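Local coordinates for anti-H(O) lectin 1 (Ulex europaeus, PDB 1FX5), which binds L-fucose, recognising the O(H) blood-group determinant, as a homodimeric legume lectin that carries calcium and manganese, at residues A[43-47]-A[102-106]; A[84-89]-A[216-222]; A[110-116]-A[146-150]. One frame throughout, in Å; residues are numbered along the deposited sequence.

Contact 1 (A[43-47]-A[102-106]); sequences DETGG and RAGGY. With NAG (2-acetamido-2-deoxy-beta-D-glucopyranose), chain C; MRD ((4R)-2-methylpentane-2,4-diol), chain H.
The start of strand 44-59 passes the loop residues 102-106 most closely where the CA atoms of Glu44 and Gly104 lie 4.4 Å apart. In this legume lectin sandwich, 102-106 belongs to the long loop between strands 88-94 and 122-127. CG of Glu44 is anti to the carbonyl carbon and the chain runs extended beyond it, which carries the carboxylate out to Arg102. Glu44 OE1 takes NE of Arg102 at 3.1 Å in a salt bridge, on the syn side though tilted from the carboxylate plane; NH2 to both oxygens, and NE to OE2, add only weak bonds. Carboxylate and guanidinium stand almost perpendicular, their planes 85° apart. Tyr106 CE1 sits 3.5 Å above the centre of one guanidinium face. Glu44 OE1 also accepts from O2 of a methylpentanediol, probably from the crystallisation liquor, at 2.7 Å, and this O2 accepts a hydrogen bond from Gly105 N; the diol is also hydrogen-bonded to Asp87 and Asn134, consistent with its filling the monosaccharide pocket of the family. Ala103 points its CB at the strand backbone, 3.5 Å from C of Thr45. Nearby, O7 of a glycan N-acetylglucosamine accepts from Gly46 N and, at 2.6 Å, from Thr45 OG1.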
loop_
_atom_site.group_PDB
_atom_site.type_symbol
_atom_site.label_atom_id
_atom_site.label_comp_id
_atom_site.label_asym_id
_atom_site.label_seq_id
_atom_site.Cartn_x
_atom_site.Cartn_y
_atom_site.Cartn_z
ATOM N N ASP A 43 10.138 -5.104 32.004
ATOM C CA ASP A 43 9.441 -6.323 32.457
ATOM C C ASP A 43 8.387 -6.760 31.432
ATOM O O ASP A 43 8.283 -7.952 31.098
ATOM C CB ASP A 43 8.767 -6.110 33.822
ATOM C CG ASP A 43 9.762 -6.090 34.984
ATOM O OD1 ASP A 43 9.336 -5.867 36.142
ATOM O OD2 ASP A 43 10.973 -6.296 34.755
ATOM N N GLU A 44 7.556 -5.809 31.007
ATOM C CA GLU A 44 6.506 -6.059 30.018
ATOM C C GLU A 44 7.109 -5.515 28.721
ATOM O O GLU A 44 7.294 -4.304 28.586
ATOM C CB GLU A 44 5.212 -5.320 30.405
ATOM C CG GLU A 44 4.555 -5.932 31.649
ATOM C CD GLU A 44 3.305 -5.208 32.130
ATOM O OE1 GLU A 44 2.185 -5.670 31.859
ATOM O OE2 GLU A 44 3.439 -4.198 32.827
ATOM N N THR A 45 7.423 -6.392 27.772
ATOM C CA THR A 45 8.011 -5.938 26.523
ATOM C C THR A 45 7.279 -6.475 25.280
ATOM O O THR A 45 6.640 -7.537 25.342
ATOM C CB THR A 45 9.526 -6.307 26.507
ATOM O OG1 THR A 45 10.156 -5.758 25.346
ATOM C CG2 THR A 45 9.721 -7.807 26.528
ATOM N N GLY A 46 7.338 -5.728 24.172
ATOM C CA GLY A 46 6.671 -6.156 22.950
ATOM C C GLY A 46 6.921 -5.283 21.716
ATOM O O GLY A 46 7.720 -4.332 21.782
ATOM N N GLY A 47 6.266 -5.606 20.591
ATOM C CA GLY A 47 6.440 -4.830 19.364
ATOM C C GLY A 47 5.218 -4.893 18.466
ATOM O O GLY A 47 4.341 -5.714 18.712
ATOM N N ARG A 102 0.347 -0.646 26.469
ATOM C CA ARG A 102 0.979 -1.599 27.376
ATOM C C ARG A 102 1.211 -2.993 26.793
ATOM O O ARG A 102 0.333 -3.560 26.133
ATOM C CB ARG A 102 0.156 -1.672 28.646
ATOM C CG ARG A 102 0.808 -2.404 29.763
ATOM C CD ARG A 102 -0.007 -2.208 30.987
ATOM N NE ARG A 102 0.454 -3.074 32.051
ATOM C CZ ARG A 102 -0.061 -3.083 33.271
ATOM N NH1 ARG A 102 -1.053 -2.254 33.600
ATOM N NH2 ARG A 102 0.354 -3.994 34.126
ATOM N N ALA A 103 2.414 -3.528 27.007
ATOM C CA ALA A 103 2.773 -4.852 26.502
ATOM C C ALA A 103 2.455 -5.973 27.518
ATOM O O ALA A 103 1.479 -5.861 28.284
ATOM C CB ALA A 103 4.224 -4.867 26.080
ATOM N N GLY A 104 3.231 -7.051 27.541
ATOM C CA GLY A 104 2.915 -8.105 28.493
ATOM C C GLY A 104 1.562 -8.689 28.097
ATOM O O GLY A 104 1.271 -8.776 26.903
ATOM N N GLY A 105 0.697 -9.018 29.057
ATOM C CA GLY A 105 -0.599 -9.583 28.710
ATOM C C GLY A 105 -1.610 -8.666 28.032
ATOM O O GLY A 105 -2.739 -9.067 27.747
ATOM N N TYR A 106 -1.222 -7.429 27.775
ATOM C CA TYR A 106 -2.108 -6.475 27.128
ATOM C C TYR A 106 -1.780 -6.318 25.630
ATOM O O TYR A 106 -2.356 -5.456 24.949
ATOM C CB TYR A 106 -2.102 -5.146 27.901
ATOM C CG TYR A 106 -2.637 -5.296 29.314
ATOM C CD1 TYR A 106 -1.783 -5.301 30.408
ATOM C CD2 TYR A 106 -3.995 -5.444 29.546
ATOM C CE1 TYR A 106 -2.270 -5.437 31.702
ATOM C CE2 TYR A 106 -4.499 -5.591 30.848
ATOM C CZ TYR A 106 -3.631 -5.580 31.915
ATOM O OH TYR A 106 -4.127 -5.672 33.190
HETATM C C1 NAG C . 12.219 -1.774 23.432
HETATM C C2 NAG C . 11.320 -1.401 24.624
HETATM C C3 NAG C . 11.837 -0.083 25.231
HETATM C C4 NAG C . 13.314 -0.235 25.651
HETATM C C5 NAG C . 14.152 -0.736 24.454
HETATM C C6 NAG C . 15.581 -1.100 24.847
HETATM C C7 NAG C . 9.051 -2.259 24.368
HETATM C C8 NAG C . 7.622 -1.957 23.937
HETATM N N2 NAG C . 9.921 -1.252 24.241
HETATM O O3 NAG C . 11.019 0.274 26.369
HETATM O O4 NAG C . 13.835 1.046 26.098
HETATM O O5 NAG C . 13.575 -1.932 23.881
HETATM O O6 NAG C . 15.601 -1.928 26.009
HETATM O O7 NAG C . 9.373 -3.385 24.745
HETATM C C1 MRD H . 1.324 -8.058 34.376
HETATM C C2 MRD H . 0.939 -8.904 33.149
HETATM O O2 MRD H . 1.461 -8.270 31.969
HETATM C CM MRD H . -0.591 -8.975 33.030
HETATM C C3 MRD H . 1.575 -10.300 33.301
HETATM C C4 MRD H . 1.915 -11.051 32.002
HETATM O O4 MRD H . 0.729 -11.294 31.244
HETATM C C5 MRD H . 2.581 -12.389 32.321
#

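Contact 2 (A[84-89]-A[216-222]); sequences AATDGL and GSTYIGR. Unlike the reference sequence in segment 216-222: Ser217 (reference Gly).
Arg222 folds its side chain against Ala84, bent at chi2 and chi3 so that the guanidinium grips one carbonyl side-on. Arg222 NE reaches Ala84 O at 2.8 Å from a position tilted out of the carbonyl plane, whereas Arg222 NH2, 3.0 Å from the same Ala84 O, lies in that plane on a lone pair. Thr86 crosses the arginine obliquely, its CG2 3.7 Å from Arg222 NE, and Thr86 N donates to Arg222 O at 3.1 Å. Residues 219-222 form a type II turn, and this turn brings the arginine back over 84-86. Further along, strands 88-94 and 209-219 run antiparallel as neighbours in the sandwich, and Asp87 and Gly88 together face Ser217 in a classic beta bulge. Asp87 N donates to Ser217 O at 2.9 Å. The peptide before Asp87 is cis, as at the carbohydrate site of other legume lectins; the side chain is about 5 Å from the calcium ion, whose protein ligands are Asp127, Ile129, Asn134 and Asp137. Asp87 OD1 accepts from Thr86 OG1 at 2.8 Å, which approaches from above the carboxylate plane, 74° out of it. Ser217 OG turns to Gly104 O instead. Thr218 OG1 lies anti to the backbone N (chi1 -165°), and from there it donates to Thr86 O at 2.8 Å, well above the carbonyl plane.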
loop_
_atom_site.group_PDB
_atom_site.type_symbol
_atom_site.label_atom_id
_atom_site.label_comp_id
_atom_site.label_asym_id
_atom_site.label_seq_id
_atom_site.Cartn_x
_atom_site.Cartn_y
_atom_site.Cartn_z
ATOM N N ALA A 84 4.527 -22.391 30.843
ATOM C CA ALA A 84 4.594 -21.098 31.521
ATOM C C ALA A 84 4.932 -19.857 30.666
ATOM O O ALA A 84 4.726 -18.729 31.126
ATOM C CB ALA A 84 5.586 -21.207 32.697
ATOM N N ALA A 85 5.453 -20.057 29.457
ATOM C CA ALA A 85 5.826 -18.948 28.560
ATOM C C ALA A 85 4.640 -18.080 28.144
ATOM O O ALA A 85 3.545 -18.593 27.894
ATOM C CB ALA A 85 6.536 -19.481 27.353
ATOM N N THR A 86 4.888 -16.774 28.017
ATOM C CA THR A 86 3.869 -15.780 27.647
ATOM C C THR A 86 4.403 -14.923 26.472
ATOM O O THR A 86 5.541 -15.132 26.071
ATOM C CB THR A 86 3.590 -14.854 28.890
ATOM O OG1 THR A 86 4.675 -13.930 29.057
ATOM C CG2 THR A 86 3.457 -15.663 30.198
ATOM N N ASP A 87 3.605 -14.047 25.834
ATOM C CA ASP A 87 2.179 -13.783 26.106
ATOM C C ASP A 87 1.310 -14.101 24.889
ATOM O O ASP A 87 0.091 -14.224 25.036
ATOM C CB ASP A 87 1.937 -12.326 26.497
ATOM C CG ASP A 87 2.043 -12.108 27.977
ATOM O OD1 ASP A 87 3.120 -11.652 28.411
ATOM O OD2 ASP A 87 1.082 -12.421 28.708
ATOM N N GLY A 88 1.929 -14.149 23.696
ATOM C CA GLY A 88 1.199 -14.451 22.472
ATOM C C GLY A 88 1.335 -13.421 21.363
ATOM O O GLY A 88 2.187 -12.528 21.430
ATOM N N LEU A 89 0.567 -13.591 20.290
ATOM C CA LEU A 89 0.625 -12.651 19.183
ATOM C C LEU A 89 -0.801 -12.246 18.800
ATOM O O LEU A 89 -1.776 -12.912 19.180
ATOM C CB LEU A 89 1.424 -13.189 17.991
ATOM C CG LEU A 89 0.882 -14.392 17.241
ATOM C CD1 LEU A 89 1.198 -14.260 15.763
ATOM C CD2 LEU A 89 1.484 -15.652 17.814
ATOM N N GLY A 216 3.210 -8.567 19.155
ATOM C CA GLY A 216 3.719 -9.724 19.864
ATOM C C GLY A 216 4.271 -9.196 21.171
ATOM O O GLY A 216 4.768 -8.066 21.200
ATOM N N SER A 217 4.180 -9.974 22.255
ATOM C CA SER A 217 4.697 -9.509 23.526
ATOM C C SER A 217 4.999 -10.657 24.474
ATOM O O SER A 217 4.572 -11.793 24.241
ATOM C CB SER A 217 3.745 -8.490 24.175
ATOM O OG SER A 217 2.525 -9.097 24.506
ATOM N N THR A 218 5.762 -10.347 25.525
ATOM C CA THR A 218 6.164 -11.314 26.535
ATOM C C THR A 218 6.456 -10.633 27.892
ATOM O O THR A 218 6.387 -9.405 28.008
ATOM C CB THR A 218 7.377 -12.115 26.029
ATOM O OG1 THR A 218 7.561 -13.291 26.835
ATOM C CG2 THR A 218 8.633 -11.246 26.040
ATOM N N TYR A 219 6.799 -11.422 28.906
ATOM C CA TYR A 219 7.082 -10.891 30.244
ATOM C C TYR A 219 8.382 -11.492 30.811
ATOM O O TYR A 219 8.742 -12.605 30.389
ATOM C CB TYR A 219 5.894 -11.292 31.106
ATOM C CG TYR A 219 5.885 -10.704 32.468
ATOM C CD1 TYR A 219 6.128 -11.506 33.583
ATOM C CD2 TYR A 219 5.648 -9.348 32.652
ATOM C CE1 TYR A 219 6.135 -10.979 34.832
ATOM C CE2 TYR A 219 5.654 -8.805 33.908
ATOM C CZ TYR A 219 5.900 -9.628 34.996
ATOM O OH TYR A 219 5.899 -9.110 36.263
ATOM N N ILE A 220 9.071 -10.812 31.758
ATOM C CA ILE A 220 10.341 -11.369 32.330
ATOM C C ILE A 220 10.135 -12.662 33.070
ATOM O O ILE A 220 9.169 -12.801 33.820
ATOM C CB ILE A 220 11.099 -10.492 33.380
ATOM C CG1 ILE A 220 10.247 -9.345 33.879
ATOM C CG2 ILE A 220 12.496 -10.118 32.878
ATOM C CD1 ILE A 220 9.228 -9.772 34.861
ATOM N N GLY A 221 11.070 -13.589 32.891
ATOM C CA GLY A 221 10.963 -14.870 33.566
ATOM C C GLY A 221 10.217 -15.926 32.781
ATOM O O GLY A 221 10.266 -17.105 33.129
ATOM N N ARG A 222 9.518 -15.522 31.725
ATOM C CA ARG A 222 8.764 -16.468 30.905
ATOM C C ARG A 222 8.765 -15.998 29.458
ATOM O O ARG A 222 7.808 -16.213 28.709
ATOM C CB ARG A 222 7.331 -16.654 31.459
ATOM C CG ARG A 222 6.748 -15.486 32.253
ATOM C CD ARG A 222 6.007 -15.925 33.561
ATOM N NE ARG A 222 5.018 -16.958 33.292
ATOM C CZ ARG A 222 4.265 -17.581 34.197
ATOM N NH1 ARG A 222 4.347 -17.299 35.486
ATOM N NH2 ARG A 222 3.431 -18.532 33.789
#

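Contact 3 (A[110-116]-A[146-150]); sequences FNDTKCD and DVNCV. Unlike the reference sequence in segment 110-116: Asn111 (reference Glu), Cys115 (reference Asp). Unlike the reference sequence in segment 146-150: Cys149 (reference Arg). With NAG (2-acetamido-2-deoxy-beta-D-glucopyranose), chain D.
Phe110 lays one ring face over the backbone that joins Cys149 to Val150: the carbonyl carbon of Cys149 sits 3.6 Å above the ring plane, offset toward the rim, and Val150 N is over the centre. The valine side chain meets the ring at an angle, Val150 CB 3.9 Å from Phe110 CD2, while its CG1 turns to CA of Thr113. Tyr119 makes an edge-to-face contact with the phenylalanine. Cys115 and Cys149 join through a disulfide with a chi3 of -70°. Cys149 SG is anti to its own backbone N (chi1 -157°), a torsion that sends the sulfur toward the loop. One residue further, Asp116 N donates to Asn148 O at 3.0 Å, nearly straight at 168°. Loop 110-116, which follows strand 88-94 in the legume lectin fold, is thereby held to the end of strand 142-147. Its polar groups are also bridged by a water, which donates to Asp112 O and Lys114 O and accepts from Val150 N at 2.9 Å. Asn111 ND2 carries a glycan N-acetylglucosamine through a covalent bond. The disulfide thus ties loop and strand end covalently, and a single direct hydrogen bond joins the neighbouring residues beside it.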
loop_
_atom_site.group_PDB
_atom_site.type_symbol
_atom_site.label_atom_id
_atom_site.label_comp_id
_atom_site.label_asym_id
_atom_site.label_seq_id
_atom_site.Cartn_x
_atom_site.Cartn_y
_atom_site.Cartn_z
ATOM N N PHE A 110 -3.788 -2.399 24.484
ATOM C CA PHE A 110 -4.577 -1.781 25.559
ATOM C C PHE A 110 -3.765 -1.238 26.765
ATOM O O PHE A 110 -2.605 -1.612 26.952
ATOM C CB PHE A 110 -5.625 -2.808 26.062
ATOM C CG PHE A 110 -6.365 -3.526 24.951
ATOM C CD1 PHE A 110 -7.393 -2.904 24.268
ATOM C CD2 PHE A 110 -6.008 -4.810 24.584
ATOM C CE1 PHE A 110 -8.050 -3.556 23.236
ATOM C CE2 PHE A 110 -6.662 -5.467 23.551
ATOM C CZ PHE A 110 -7.680 -4.837 22.879
ATOM N N ASN A 111 -4.404 -0.394 27.591
ATOM C CA ASN A 111 -3.780 0.214 28.790
ATOM C C ASN A 111 -3.885 -0.700 30.006
ATOM O O ASN A 111 -2.981 -0.746 30.845
ATOM C CB ASN A 111 -4.491 1.510 29.236
ATOM C CG ASN A 111 -4.240 2.699 28.327
ATOM O OD1 ASN A 111 -3.314 2.716 27.515
ATOM N ND2 ASN A 111 -5.125 3.687 28.474
ATOM N N ASP A 112 -5.057 -1.301 30.165
ATOM C CA ASP A 112 -5.344 -2.200 31.283
ATOM C C ASP A 112 -6.604 -3.011 30.949
ATOM O O ASP A 112 -6.919 -3.135 29.781
ATOM C CB ASP A 112 -5.515 -1.415 32.595
ATOM C CG ASP A 112 -6.480 -0.227 32.461
ATOM O OD1 ASP A 112 -6.188 0.805 33.077
ATOM O OD2 ASP A 112 -7.528 -0.297 31.761
ATOM N N THR A 113 -7.357 -3.485 31.949
ATOM C CA THR A 113 -8.552 -4.280 31.661
ATOM C C THR A 113 -9.861 -3.569 31.350
ATOM O O THR A 113 -10.853 -4.231 31.056
ATOM C CB THR A 113 -8.851 -5.330 32.763
ATOM O OG1 THR A 113 -9.492 -4.684 33.867
ATOM C CG2 THR A 113 -7.584 -6.002 33.245
ATOM N N LYS A 114 -9.912 -2.254 31.455
ATOM C CA LYS A 114 -11.165 -1.559 31.157
ATOM C C LYS A 114 -11.499 -1.580 29.673
ATOM O O LYS A 114 -10.613 -1.410 28.835
ATOM C CB LYS A 114 -11.126 -0.139 31.714
ATOM C CG LYS A 114 -10.921 -0.154 33.233
ATOM C CD LYS A 114 -11.138 1.193 33.923
ATOM C CE LYS A 114 -10.858 1.089 35.451
ATOM N NZ LYS A 114 -11.587 -0.032 36.163
ATOM N N CYS A 115 -12.756 -1.870 29.344
ATOM C CA CYS A 115 -13.234 -1.911 27.952
ATOM C C CYS A 115 -13.585 -0.477 27.541
ATOM O O CYS A 115 -14.176 0.268 28.327
ATOM C CB CYS A 115 -14.452 -2.812 27.842
ATOM S SG CYS A 115 -14.176 -4.513 28.415
ATOM N N ASP A 116 -13.321 -0.100 26.300
ATOM C CA ASP A 116 -13.626 1.268 25.914
ATOM C C ASP A 116 -13.761 1.389 24.407
ATOM O O ASP A 116 -12.831 1.033 23.666
ATOM C CB ASP A 116 -12.464 2.158 26.409
ATOM C CG ASP A 116 -12.740 3.665 26.313
ATOM O OD1 ASP A 116 -13.485 4.150 25.439
ATOM O OD2 ASP A 116 -12.155 4.383 27.133
ATOM N N ASP A 146 -11.311 -10.183 20.196
ATOM C CA ASP A 146 -11.410 -9.006 21.061
ATOM C C ASP A 146 -12.013 -7.807 20.357
ATOM O O ASP A 146 -11.585 -7.441 19.265
ATOM C CB ASP A 146 -10.024 -8.582 21.559
ATOM C CG ASP A 146 -9.281 -9.682 22.278
ATOM O OD1 ASP A 146 -9.867 -10.716 22.642
ATOM O OD2 ASP A 146 -8.081 -9.512 22.493
ATOM N N VAL A 147 -12.971 -7.168 21.011
ATOM C CA VAL A 147 -13.626 -5.994 20.451
ATOM C C VAL A 147 -13.507 -4.881 21.502
ATOM O O VAL A 147 -14.144 -4.953 22.570
ATOM C CB VAL A 147 -15.138 -6.286 20.131
ATOM C CG1 VAL A 147 -15.832 -5.042 19.587
ATOM C CG2 VAL A 147 -15.247 -7.408 19.114
ATOM N N ASN A 148 -12.605 -3.926 21.257
ATOM C CA ASN A 148 -12.395 -2.799 22.171
ATOM C C ASN A 148 -12.064 -3.159 23.640
ATOM O O ASN A 148 -12.275 -2.345 24.547
ATOM C CB ASN A 148 -13.638 -1.888 22.141
ATOM C CG ASN A 148 -13.779 -1.137 20.836
ATOM O OD1 ASN A 148 -12.791 -0.842 20.179
ATOM N ND2 ASN A 148 -15.008 -0.822 20.455
ATOM N N CYS A 149 -11.509 -4.345 23.869
ATOM C CA CYS A 149 -11.174 -4.755 25.223
ATOM C C CYS A 149 -10.234 -5.978 25.230
ATOM O O CYS A 149 -10.201 -6.749 24.258
ATOM C CB CYS A 149 -12.471 -5.094 25.975
ATOM S SG CYS A 149 -12.296 -4.976 27.778
ATOM N N VAL A 150 -9.449 -6.125 26.299
ATOM C CA VAL A 150 -8.522 -7.252 26.415
ATOM C C VAL A 150 -9.325 -8.537 26.762
ATOM O O VAL A 150 -8.807 -9.657 26.676
ATOM C CB VAL A 150 -7.379 -6.971 27.465
ATOM C CG1 VAL A 150 -7.921 -6.986 28.907
ATOM C CG2 VAL A 150 -6.232 -7.988 27.292
HETATM C C1 NAG D . -4.886 5.021 27.960
HETATM C C2 NAG D . -6.101 5.898 28.230
HETATM C C3 NAG D . -5.856 7.255 27.592
HETATM C C4 NAG D . -4.633 7.864 28.264
HETATM C C5 NAG D . -3.448 6.925 28.038
HETATM C C6 NAG D . -2.147 7.419 28.654
HETATM C C7 NAG D . -7.519 4.898 26.537
HETATM C C8 NAG D . -8.887 4.313 26.211
HETATM N N2 NAG D . -7.353 5.315 27.785
HETATM O O3 NAG D . -7.009 8.099 27.759
HETATM O O4 NAG D . -4.347 9.159 27.703
HETATM O O5 NAG D . -3.748 5.620 28.595
HETATM O O6 NAG D . -2.351 7.885 29.979
HETATM O O7 NAG D . -6.646 5.017 25.667
HETATM O O HOH W 1 -9.011 -3.706 27.842
#

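Contacts 1 and 2 are largely buried and share the sheet in which strands 44-59 and 209-219 are neighbours; they meet directly where Gly47 N pairs with Gly216 O. Both border the pocket that holds the diol. Contact 3 is only partly buried and does not touch contact 2, but it adjoins contact 1 within the long loop before strand 122-127, with Tyr106 lying against Thr113. The chemistry changes accordingly: contact 1 relies on a charged bridge, contact 2 on backbone, hydroxyl and guanidinium-to-carbonyl hydrogen bonds in a distorted strand pair, and contact 3 on a disulfide with one exposed end and a buried aromatic ring.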